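Local atomic coordinates of R.MvaI (Kocuria varians, PDB entry 2OA9), a protein that cleaves DNA as a monomeric, metal-binding restriction endonuclease that recognises its target sequence asymmetrically. Residues A[89-93]-A[116-120]; A[110-114]-A[137-141]. All blocks are in the same frame, centred on the assembly; numbering follows the deposited sequence.

How the contacts relate
Contacts 1 and 2 lie with their centres about 10 Å apart on the same side of the chain's centre, roughly 25 Å from it. Their segments alternate along the sequence: 89-93, 110-114, 116-120, 137-141. Both use the three-stranded antiparallel sheet 119-126, 131-138 and 143-151. Contact 1 brings the end of helix 83-91 against the start of the first strand; contact 2 sets the loop that precedes this strand against the end of the second. The contacts join directly at D120, whose N probably bonds F137 O and whose OD1 forms a salt bridge with K139 NZ. Together they tie this small sheet to the helix and loop beside it; neither supplies a cadmium ligand.

Contact 1. Residues A[89-93]-A[116-120]; sequences NRYGK and SYNYD
Y117 OH is held by a 2.6 Å hydrogen bond to water 2 and by another to H103 N, while K93 CE packs 3.4 Å from it. Water 2 also takes a weak bond from K93 NZ. CG of K93 sits between its own backbone N and carbonyl carbon (chi1 66°), and the extended chain beyond runs across one face of the Y117 ring, with CG 3.5 Å from CE1. The ammonium end passes over the ring to S116, NZ lying 3.5 Å from CB. G92 CA meets the edge of the Y117 ring. At the last helical residue, water 1 bonds Y91 O at 2.9 Å and accepts from N118 N at 2.7 Å. On the helix side, Y91 and Y119 make an edge-to-face pair with planes at 65°: Y91 CD2 stands over the centre of the Y119 ring, 3.7 Å from its CG. R90 CG lies over one face of Y91, and the NH1 of R90 donates in the guanidinium plane to Y91 OH, which also bonds D145. V136 and I144 touch both Y91 and Y119. The helix end thus meets the strand by ring edge on ring face, K93 adds aliphatic carbon over Y117, and polar links to 116-120 run through water.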
loop_
_atom_site.group_PDB
_atom_site.type_symbol
_atom_site.label_atom_id
_atom_site.label_comp_id
_atom_site.label_asym_id
_atom_site.label_seq_id
_atom_site.Cartn_x
_atom_site.Cartn_y
_atom_site.Cartn_z
ATOM N N ASN A 89 18.620 -16.795 -5.959
ATOM C CA ASN A 89 19.623 -17.707 -6.488
ATOM C C ASN A 89 18.962 -19.021 -6.933
ATOM O O ASN A 89 19.285 -19.546 -7.995
ATOM C CB ASN A 89 20.709 -17.985 -5.495
ATOM C CG ASN A 89 21.782 -16.910 -5.520
ATOM O OD1 ASN A 89 21.892 -16.238 -6.512
ATOM N ND2 ASN A 89 22.498 -16.723 -4.441
ATOM N N ARG A 90 18.023 -19.536 -6.153
ATOM C CA ARG A 90 17.413 -20.828 -6.460
ATOM C C ARG A 90 16.356 -20.706 -7.553
ATOM O O ARG A 90 16.366 -21.471 -8.509
ATOM C CB ARG A 90 16.827 -21.489 -5.214
ATOM C CG ARG A 90 16.305 -22.880 -5.477
ATOM C CD ARG A 90 15.663 -23.523 -4.300
ATOM N NE ARG A 90 16.588 -23.779 -3.205
ATOM C CZ ARG A 90 16.178 -24.191 -2.006
ATOM N NH1 ARG A 90 14.888 -24.362 -1.748
ATOM N NH2 ARG A 90 17.062 -24.390 -1.036
ATOM N N TYR A 91 15.443 -19.747 -7.423
ATOM C CA TYR A 91 14.252 -19.677 -8.280
ATOM C C TYR A 91 14.284 -18.549 -9.306
ATOM O O TYR A 91 13.424 -18.496 -10.173
ATOM C CB TYR A 91 12.964 -19.570 -7.455
ATOM C CG TYR A 91 12.814 -20.632 -6.391
ATOM C CD1 TYR A 91 12.600 -20.264 -5.051
ATOM C CD2 TYR A 91 12.864 -21.982 -6.683
ATOM C CE1 TYR A 91 12.492 -21.227 -4.048
ATOM C CE2 TYR A 91 12.727 -22.934 -5.700
ATOM C CZ TYR A 91 12.554 -22.565 -4.353
ATOM O OH TYR A 91 12.447 -23.506 -3.372
ATOM N N GLY A 92 15.277 -17.678 -9.246
ATOM C CA GLY A 92 15.333 -16.509 -10.119
ATOM C C GLY A 92 15.950 -16.807 -11.475
ATOM O O GLY A 92 16.177 -17.955 -11.835
ATOM N N LYS A 93 16.274 -15.752 -12.212
ATOM C CA LYS A 93 16.815 -15.887 -13.564
ATOM C C LYS A 93 18.047 -15.019 -13.677
ATOM O O LYS A 93 18.243 -14.104 -12.886
ATOM C CB LYS A 93 15.796 -15.492 -14.609
ATOM C CG LYS A 93 15.397 -14.029 -14.599
ATOM C CD LYS A 93 14.497 -13.618 -15.808
ATOM C CE LYS A 93 13.747 -12.325 -15.539
ATOM N NZ LYS A 93 12.800 -11.961 -16.642
ATOM N N SER A 116 9.091 -16.327 -17.982
ATOM C CA SER A 116 10.450 -15.834 -17.835
ATOM C C SER A 116 11.186 -16.560 -16.712
ATOM O O SER A 116 12.378 -16.415 -16.594
ATOM C CB SER A 116 10.432 -14.341 -17.522
ATOM O OG SER A 116 9.735 -14.104 -16.312
ATOM N N TYR A 117 10.456 -17.321 -15.896
ATOM C CA TYR A 117 11.056 -18.073 -14.799
ATOM C C TYR A 117 10.690 -19.531 -14.930
ATOM O O TYR A 117 9.682 -19.858 -15.556
ATOM C CB TYR A 117 10.569 -17.568 -13.425
ATOM C CG TYR A 117 11.018 -16.172 -13.140
ATOM C CD1 TYR A 117 12.246 -15.916 -12.579
ATOM C CD2 TYR A 117 10.224 -15.084 -13.481
ATOM C CE1 TYR A 117 12.687 -14.614 -12.382
ATOM C CE2 TYR A 117 10.661 -13.773 -13.266
ATOM C CZ TYR A 117 11.872 -13.557 -12.686
ATOM O OH TYR A 117 12.326 -12.266 -12.462
ATOM N N ASN A 118 11.483 -20.402 -14.312
ATOM C CA ASN A 118 11.205 -21.842 -14.337
ATOM C C ASN A 118 10.367 -22.310 -13.139
ATOM O O ASN A 118 10.182 -23.514 -12.933
ATOM C CB ASN A 118 12.512 -22.616 -14.374
ATOM C CG ASN A 118 13.258 -22.403 -15.676
ATOM O OD1 ASN A 118 12.636 -22.349 -16.741
ATOM N ND2 ASN A 118 14.572 -22.271 -15.609
ATOM N N TYR A 119 9.884 -21.333 -12.362
ATOM C CA TYR A 119 9.052 -21.604 -11.167
ATOM C C TYR A 119 7.844 -20.675 -11.164
ATOM O O TYR A 119 7.924 -19.576 -11.721
ATOM C CB TYR A 119 9.858 -21.460 -9.857
ATOM C CG TYR A 119 11.064 -22.335 -9.891
ATOM C CD1 TYR A 119 10.969 -23.680 -9.508
ATOM C CD2 TYR A 119 12.253 -21.908 -10.427
ATOM C CE1 TYR A 119 12.025 -24.532 -9.632
ATOM C CE2 TYR A 119 13.326 -22.777 -10.498
ATOM C CZ TYR A 119 13.196 -24.074 -10.138
ATOM O OH TYR A 119 14.282 -24.920 -10.272
ATOM N N ASP A 120 6.749 -21.155 -10.571
ATOM C CA ASP A 120 5.530 -20.377 -10.348
ATOM C C ASP A 120 5.315 -20.213 -8.844
ATOM O O ASP A 120 5.887 -20.921 -8.047
ATOM C CB ASP A 120 4.319 -21.045 -10.952
ATOM C CG ASP A 120 4.410 -21.192 -12.446
ATOM O OD1 ASP A 120 4.958 -20.294 -13.102
ATOM O OD2 ASP A 120 3.949 -22.205 -12.998
HETATM O O HOH W 1 13.652 -19.426 -12.948
HETATM O O HOH W 2 11.362 -10.565 -14.243
#

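Contact 2. Residues A[110-114]-A[137-141]; sequences RKTNS and FDKQD
F137, near the end of the first strand of the beta hairpin 131-138/143-151, offers one ring face to K111. K111 CD sits over the ring centre, 3.5 Å from the centroid and 13° off the normal, a close CH-pi contact, with CG alongside over CE2. An alanine here would remove the surface under the lysine chain and would probably open a gap beside M143 and leave K111 freer to swing its amine away from D141. D138 begins the type I turn that closes on D141, whose N donates to D138 O. Water 3 probably donates to the same carbonyl oxygen and in turn accepts from K111 NZ at 2.8 Å. K139 reaches back from the turn, its chain bent at chi2 (-62°), and NZ donates to S114 O at 2.8 Å from above the carbonyl plane. Its second partner is the carboxylate of D120 on the neighbouring strand, so one amine joins loop, turn and sheet. At D141 the turn ends with a carboxylate facing the loop. A bend at chi3 of K111 carries the amine off the phenyl face to meet it in a salt bridge, whose hydrogen bond is weak: NZ to OD1, 2.8 Å.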
loop_
_atom_site.group_PDB
_atom_site.type_symbol
_atom_site.label_atom_id
_atom_site.label_comp_id
_atom_site.label_asym_id
_atom_site.label_seq_id
_atom_site.Cartn_x
_atom_site.Cartn_y
_atom_site.Cartn_z
ATOM N N ARG A 110 -4.424 -17.173 -7.138
ATOM C CA ARG A 110 -3.980 -17.957 -8.291
ATOM C C ARG A 110 -2.486 -18.093 -8.183
ATOM O O ARG A 110 -1.831 -17.236 -7.578
ATOM C CB ARG A 110 -4.230 -17.198 -9.608
ATOM C CG ARG A 110 -5.471 -16.311 -9.699
ATOM C CD ARG A 110 -5.902 -16.024 -11.169
ATOM N NE ARG A 110 -7.268 -16.457 -11.475
ATOM C CZ ARG A 110 -7.677 -17.731 -11.515
ATOM N NH1 ARG A 110 -6.836 -18.744 -11.292
ATOM N NH2 ARG A 110 -8.946 -17.999 -11.799
ATOM N N LYS A 111 -1.941 -19.143 -8.771
ATOM C CA LYS A 111 -0.505 -19.221 -9.041
ATOM C C LYS A 111 -0.164 -18.281 -10.182
ATOM O O LYS A 111 -0.967 -18.079 -11.103
ATOM C CB LYS A 111 -0.148 -20.596 -9.572
ATOM C CG LYS A 111 -0.206 -21.735 -8.631
ATOM C CD LYS A 111 0.676 -22.887 -9.179
ATOM C CE LYS A 111 0.151 -23.510 -10.450
ATOM N NZ LYS A 111 0.865 -24.775 -10.787
ATOM N N THR A 112 1.080 -17.835 -10.210
ATOM C CA THR A 112 1.621 -17.098 -11.342
ATOM C C THR A 112 1.824 -18.055 -12.486
ATOM O O THR A 112 1.782 -19.269 -12.310
ATOM C CB THR A 112 2.967 -16.416 -11.013
ATOM O OG1 THR A 112 3.976 -17.391 -10.627
ATOM C CG2 THR A 112 2.836 -15.416 -9.824
ATOM N N ASN A 113 1.994 -17.496 -13.689
ATOM C CA ASN A 113 2.302 -18.316 -14.871
ATOM C C ASN A 113 3.258 -17.619 -15.855
ATOM O O ASN A 113 3.000 -17.577 -17.055
ATOM C CB ASN A 113 1.017 -18.779 -15.583
ATOM C CG ASN A 113 1.221 -20.065 -16.369
ATOM O OD1 ASN A 113 0.721 -21.130 -16.001
ATOM N ND2 ASN A 113 1.977 -19.978 -17.436
ATOM N N SER A 114 4.384 -17.115 -15.351
ATOM C CA SER A 114 5.335 -16.363 -16.181
ATOM C C SER A 114 6.244 -17.294 -16.982
ATOM O O SER A 114 6.827 -18.251 -16.465
ATOM C CB SER A 114 6.216 -15.400 -15.341
ATOM O OG SER A 114 7.329 -14.872 -16.095
ATOM N N PHE A 137 6.256 -23.552 -7.000
ATOM C CA PHE A 137 5.878 -24.677 -7.825
ATOM C C PHE A 137 6.829 -24.771 -8.988
ATOM O O PHE A 137 7.229 -23.753 -9.577
ATOM C CB PHE A 137 4.464 -24.477 -8.400
ATOM C CG PHE A 137 3.393 -24.289 -7.364
ATOM C CD1 PHE A 137 2.588 -25.331 -6.961
ATOM C CD2 PHE A 137 3.166 -23.034 -6.823
ATOM C CE1 PHE A 137 1.589 -25.143 -6.017
ATOM C CE2 PHE A 137 2.185 -22.854 -5.849
ATOM C CZ PHE A 137 1.425 -23.888 -5.447
ATOM N N ASP A 138 7.184 -25.991 -9.362
ATOM C CA ASP A 138 7.827 -26.150 -10.668
ATOM C C ASP A 138 6.754 -26.223 -11.754
ATOM O O ASP A 138 5.524 -26.159 -11.492
ATOM C CB ASP A 138 8.858 -27.276 -10.693
ATOM C CG ASP A 138 8.257 -28.651 -10.575
ATOM O OD1 ASP A 138 7.057 -28.865 -10.895
ATOM O OD2 ASP A 138 8.969 -29.624 -10.204
ATOM N N LYS A 139 7.226 -26.271 -12.984
ATOM C CA LYS A 139 6.345 -26.156 -14.152
ATOM C C LYS A 139 5.545 -27.428 -14.378
ATOM O O LYS A 139 4.618 -27.434 -15.193
ATOM C CB LYS A 139 7.159 -25.781 -15.415
ATOM C CG LYS A 139 7.713 -24.359 -15.394
ATOM C CD LYS A 139 6.637 -23.290 -15.338
ATOM C CE LYS A 139 7.253 -21.893 -15.304
ATOM N NZ LYS A 139 6.238 -20.828 -15.599
ATOM N N GLN A 140 5.886 -28.486 -13.646
ATOM C CA GLN A 140 5.083 -29.704 -13.596
ATOM C C GLN A 140 4.057 -29.706 -12.439
ATOM O O GLN A 140 3.531 -30.760 -12.093
ATOM C CB GLN A 140 6.009 -30.923 -13.519
ATOM C CG GLN A 140 6.941 -31.122 -14.736
ATOM C CD GLN A 140 8.118 -30.152 -14.775
ATOM O OE1 GLN A 140 8.384 -29.506 -15.815
ATOM N NE2 GLN A 140 8.850 -30.062 -13.660
ATOM N N ASP A 141 3.767 -28.526 -11.876
ATOM C CA ASP A 141 2.773 -28.330 -10.805
ATOM C C ASP A 141 3.108 -29.012 -9.478
ATOM O O ASP A 141 2.243 -29.210 -8.642
ATOM C CB ASP A 141 1.350 -28.711 -11.254
ATOM C CG ASP A 141 0.889 -27.926 -12.470
ATOM O OD1 ASP A 141 1.359 -26.792 -12.680
ATOM O OD2 ASP A 141 0.046 -28.358 -13.289
HETATM O O HOH W 3 3.353 -24.411 -11.959
#